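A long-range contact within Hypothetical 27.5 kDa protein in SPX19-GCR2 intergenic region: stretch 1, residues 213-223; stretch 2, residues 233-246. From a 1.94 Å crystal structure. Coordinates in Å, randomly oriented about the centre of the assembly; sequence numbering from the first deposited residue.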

# COMPACT_ATOMS: atom_id res chain seq x y z
N THR A 213 11.76 -6.00 8.20
CA THR A 213 10.79 -5.03 7.69
C THR A 213 10.85 -3.65 8.32
O THR A 213 10.86 -3.51 9.55
CB THR A 213 9.37 -5.57 7.92
OG1 THR A 213 9.32 -6.94 7.52
CG2 THR A 213 8.35 -4.77 7.11
N THR A 214 10.88 -2.61 7.48
CA THR A 214 10.88 -1.25 7.99
C THR A 214 9.39 -0.87 8.06
O THR A 214 8.64 -1.13 7.12
CB THR A 214 11.62 -0.28 7.05
OG1 THR A 214 13.00 -0.68 6.95
CG2 THR A 214 11.56 1.14 7.58
N HIS A 215 8.97 -0.27 9.18
CA HIS A 215 7.57 0.09 9.38
C HIS A 215 7.32 1.60 9.36
O HIS A 215 7.95 2.37 10.08
CB HIS A 215 7.07 -0.50 10.71
CG HIS A 215 5.58 -0.46 10.89
ND1 HIS A 215 4.98 -0.68 12.12
CD2 HIS A 215 4.57 -0.28 10.01
CE1 HIS A 215 3.66 -0.63 11.98
NE2 HIS A 215 3.39 -0.39 10.71
N TYR A 216 6.38 1.99 8.51
CA TYR A 216 5.95 3.38 8.37
C TYR A 216 4.44 3.45 8.57
O TYR A 216 3.72 2.47 8.33
CB TYR A 216 6.23 3.91 6.96
CG TYR A 216 7.67 4.14 6.58
CD1 TYR A 216 8.34 5.29 6.99
CD2 TYR A 216 8.35 3.25 5.75
CE1 TYR A 216 9.65 5.56 6.58
CE2 TYR A 216 9.65 3.51 5.32
CZ TYR A 216 10.29 4.66 5.74
OH TYR A 216 11.56 4.92 5.31
N VAL A 217 3.96 4.60 9.03
CA VAL A 217 2.53 4.81 9.18
C VAL A 217 2.25 6.05 8.32
O VAL A 217 3.06 6.98 8.28
CB VAL A 217 2.10 5.08 10.65
CG1 VAL A 217 2.68 6.39 11.16
CG2 VAL A 217 0.58 5.11 10.73
N GLY A 218 1.12 6.04 7.63
CA GLY A 218 0.76 7.15 6.76
C GLY A 218 -0.70 7.53 6.91
O GLY A 218 -1.45 6.88 7.64
N GLY A 219 -1.11 8.59 6.22
CA GLY A 219 -2.49 9.05 6.33
C GLY A 219 -2.55 10.09 7.43
O GLY A 219 -3.12 9.85 8.50
N ARG A 220 -1.98 11.26 7.16
CA ARG A 220 -1.94 12.34 8.15
C ARG A 220 -3.20 13.20 8.09
O ARG A 220 -3.20 14.28 7.50
CB ARG A 220 -0.70 13.20 7.91
CG ARG A 220 -0.41 14.25 8.97
CD ARG A 220 0.95 14.90 8.73
NE ARG A 220 1.28 15.89 9.77
CZ ARG A 220 2.40 16.60 9.80
NH1 ARG A 220 3.32 16.43 8.85
NH2 ARG A 220 2.60 17.48 10.77
N PHE A 221 -4.28 12.72 8.70
CA PHE A 221 -5.54 13.45 8.72
C PHE A 221 -6.39 13.07 9.93
O PHE A 221 -7.61 13.04 9.85
CB PHE A 221 -6.32 13.18 7.42
CG PHE A 221 -6.32 11.74 6.99
CD1 PHE A 221 -6.98 10.77 7.75
CD2 PHE A 221 -5.66 11.35 5.83
CE1 PHE A 221 -6.97 9.43 7.35
CE2 PHE A 221 -5.65 10.01 5.42
CZ PHE A 221 -6.30 9.05 6.19
N ILE A 222 -5.72 12.81 11.05
CA ILE A 222 -6.40 12.41 12.28
C ILE A 222 -6.16 13.37 13.45
O ILE A 222 -5.02 13.56 13.88
CB ILE A 222 -5.95 11.01 12.71
CG1 ILE A 222 -6.30 9.99 11.63
CG2 ILE A 222 -6.59 10.63 14.04
CD1 ILE A 222 -5.55 8.69 11.77
N PRO A 223 -7.24 13.98 13.98
CA PRO A 223 -7.12 14.91 15.11
C PRO A 223 -6.95 14.14 16.42
O PRO A 223 -7.27 12.95 16.49
CB PRO A 223 -8.43 15.70 15.04
CG PRO A 223 -9.39 14.70 14.53
CD PRO A 223 -8.61 13.96 13.46
N GLU A 233 -3.05 7.54 20.00
CA GLU A 233 -2.64 8.93 19.94
C GLU A 233 -2.20 9.26 18.51
O GLU A 233 -1.58 8.44 17.85
CB GLU A 233 -1.48 9.18 20.90
CG GLU A 233 -1.39 10.60 21.42
CD GLU A 233 -2.47 10.91 22.43
OE1 GLU A 233 -2.46 10.29 23.52
OE2 GLU A 233 -3.34 11.77 22.15
N PRO A 234 -2.53 10.47 18.02
CA PRO A 234 -2.13 10.84 16.65
C PRO A 234 -0.61 10.75 16.53
O PRO A 234 0.11 11.14 17.44
CB PRO A 234 -2.66 12.27 16.53
CG PRO A 234 -2.58 12.78 17.94
CD PRO A 234 -3.13 11.61 18.73
N PHE A 235 -0.13 10.24 15.40
CA PHE A 235 1.30 10.07 15.18
C PHE A 235 2.08 11.37 14.95
O PHE A 235 1.60 12.29 14.30
CB PHE A 235 1.53 9.09 14.03
CG PHE A 235 1.02 7.72 14.32
CD1 PHE A 235 1.77 6.83 15.08
CD2 PHE A 235 -0.27 7.35 13.93
CE1 PHE A 235 1.25 5.59 15.44
CE2 PHE A 235 -0.80 6.12 14.29
CZ PHE A 235 -0.04 5.24 15.05
N GLY A 236 3.29 11.41 15.49
CA GLY A 236 4.13 12.59 15.37
C GLY A 236 4.88 12.75 14.06
O GLY A 236 6.11 12.73 14.03
N TYR A 237 4.12 12.91 12.97
CA TYR A 237 4.71 13.12 11.66
C TYR A 237 5.67 14.29 11.76
O TYR A 237 5.35 15.31 12.39
CB TYR A 237 3.61 13.45 10.65
CG TYR A 237 2.68 12.30 10.39
CD1 TYR A 237 3.05 11.27 9.53
CD2 TYR A 237 1.45 12.21 11.04
CE1 TYR A 237 2.23 10.19 9.31
CE2 TYR A 237 0.61 11.11 10.83
CZ TYR A 237 1.01 10.11 9.96
OH TYR A 237 0.20 9.02 9.74
N GLU A 238 6.85 14.15 11.16
CA GLU A 238 7.86 15.20 11.19
C GLU A 238 7.68 16.19 10.04
O GLU A 238 7.32 15.79 8.94
CB GLU A 238 9.26 14.58 11.09
CG GLU A 238 9.64 13.73 12.29
CD GLU A 238 10.90 12.91 12.08
OE1 GLU A 238 11.71 13.26 11.19
OE2 GLU A 238 11.08 11.92 12.82
N SER A 239 7.93 17.47 10.31
CA SER A 239 7.82 18.50 9.29
C SER A 239 6.50 18.38 8.53
O SER A 239 5.43 18.31 9.14
CB SER A 239 9.00 18.37 8.32
OG SER A 239 9.00 19.40 7.36
N THR A 240 6.57 18.36 7.20
CA THR A 240 5.37 18.25 6.37
C THR A 240 5.21 16.82 5.83
O THR A 240 4.40 16.59 4.93
CB THR A 240 5.42 19.23 5.17
OG1 THR A 240 6.63 19.03 4.45
CG2 THR A 240 5.36 20.69 5.65
N ASP A 241 5.97 15.87 6.38
CA ASP A 241 5.91 14.47 5.95
C ASP A 241 4.52 13.86 6.06
O ASP A 241 3.74 14.21 6.95
CB ASP A 241 6.84 13.59 6.80
CG ASP A 241 8.31 13.87 6.56
OD1 ASP A 241 8.65 14.58 5.60
OD2 ASP A 241 9.13 13.35 7.36
N GLN A 242 4.22 12.92 5.16
CA GLN A 242 2.93 12.25 5.20
C GLN A 242 3.14 10.81 5.67
O GLN A 242 2.24 9.96 5.60
CB GLN A 242 2.27 12.26 3.82
CG GLN A 242 1.92 13.68 3.33
CD GLN A 242 0.94 14.39 4.25
OE1 GLN A 242 -0.21 13.99 4.36
NE2 GLN A 242 1.40 15.44 4.91
N ILE A 243 4.34 10.56 6.17
CA ILE A 243 4.74 9.26 6.70
C ILE A 243 5.61 9.52 7.92
O ILE A 243 6.15 10.62 8.09
CB ILE A 243 5.58 8.45 5.68
CG1 ILE A 243 6.85 9.22 5.32
CG2 ILE A 243 4.75 8.13 4.44
CD1 ILE A 243 7.85 8.41 4.49
N LEU A 244 5.72 8.51 8.78
CA LEU A 244 6.53 8.55 10.00
C LEU A 244 7.10 7.15 10.19
O LEU A 244 6.37 6.17 10.14
CB LEU A 244 5.67 8.90 11.23
CG LEU A 244 6.40 8.80 12.58
CD1 LEU A 244 7.56 9.80 12.62
CD2 LEU A 244 5.43 9.08 13.72
N LYS A 245 8.41 7.06 10.38
CA LYS A 245 9.04 5.77 10.58
C LYS A 245 8.60 5.25 11.96
O LYS A 245 8.89 5.88 12.98
CB LYS A 245 10.56 5.91 10.50
CG LYS A 245 11.34 4.61 10.49
CD LYS A 245 12.83 4.91 10.42
CE LYS A 245 13.65 3.65 10.50
NZ LYS A 245 13.29 2.74 9.38
N LEU A 246 7.88 4.13 11.94
CA LEU A 246 7.30 3.44 13.10
C LEU A 246 5.89 3.93 13.45
O LEU A 246 5.74 4.79 14.34
CB LEU A 246 8.21 3.51 14.32
CG LEU A 246 9.18 2.33 14.43
CD1 LEU A 246 10.07 2.29 13.19
CD2 LEU A 246 10.02 2.47 15.69
OXT LEU A 246 4.93 3.45 12.80
O HOH W 1 -2.24 8.63 10.88
O HOH W 2 -1.25 11.34 4.42
O HOH W 3 -2.42 15.15 5.20
O HOH W 4 4.81 18.89 11.72

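Stretch 2 first meets its partner at Pro234, whose CB lies 3.8 Å from Ile222 O. Phe235 then presents a ring face to Val217: CG1 sits 4.2 Å from the ring centroid, 24° off the normal, a CH-pi geometry. Tyr237 (chi1 m) receives Arg220 in the same way, Arg220 CB standing 4.0 Å from its ring centroid and 16° off the normal. Water 1 accepts from Tyr237 OH (2.7 Å) and donates to Gly219 O (2.8 Å). Gly219, at phi/psi 92/71, adopts a backbone that itself calls for glycine.

The type II' turn from Glu238 to Asp241 directs carbonyls at Arg220. With chi1 to chi3 all t, this extended side chain reaches them: Arg220 NH1 donates to Ser239 O (2.8 Å, 164°) and Asp241 O (3.0 Å, 152°), both near the guanidinium plane. Gln242 OE1 accepts from water 2 (2.8 Å), which in turn accepts from Arg220 N (2.8 Å).

Beyond it the chains pair antiparallel. Val217 and Leu244 exchange bonds, Val217 N to Leu244 O and Leu244 N to Val217 O, each 3.1 Å. Buried Val217 also packs CG1 against Leu244 CB (3.9 Å), while Tyr216 CE1 meets Ile243 CD1 (4.0 Å) on the other face. Finally, Leu246 N donates to His215 O at 2.6 Å. The contact buries 902 Å² in total.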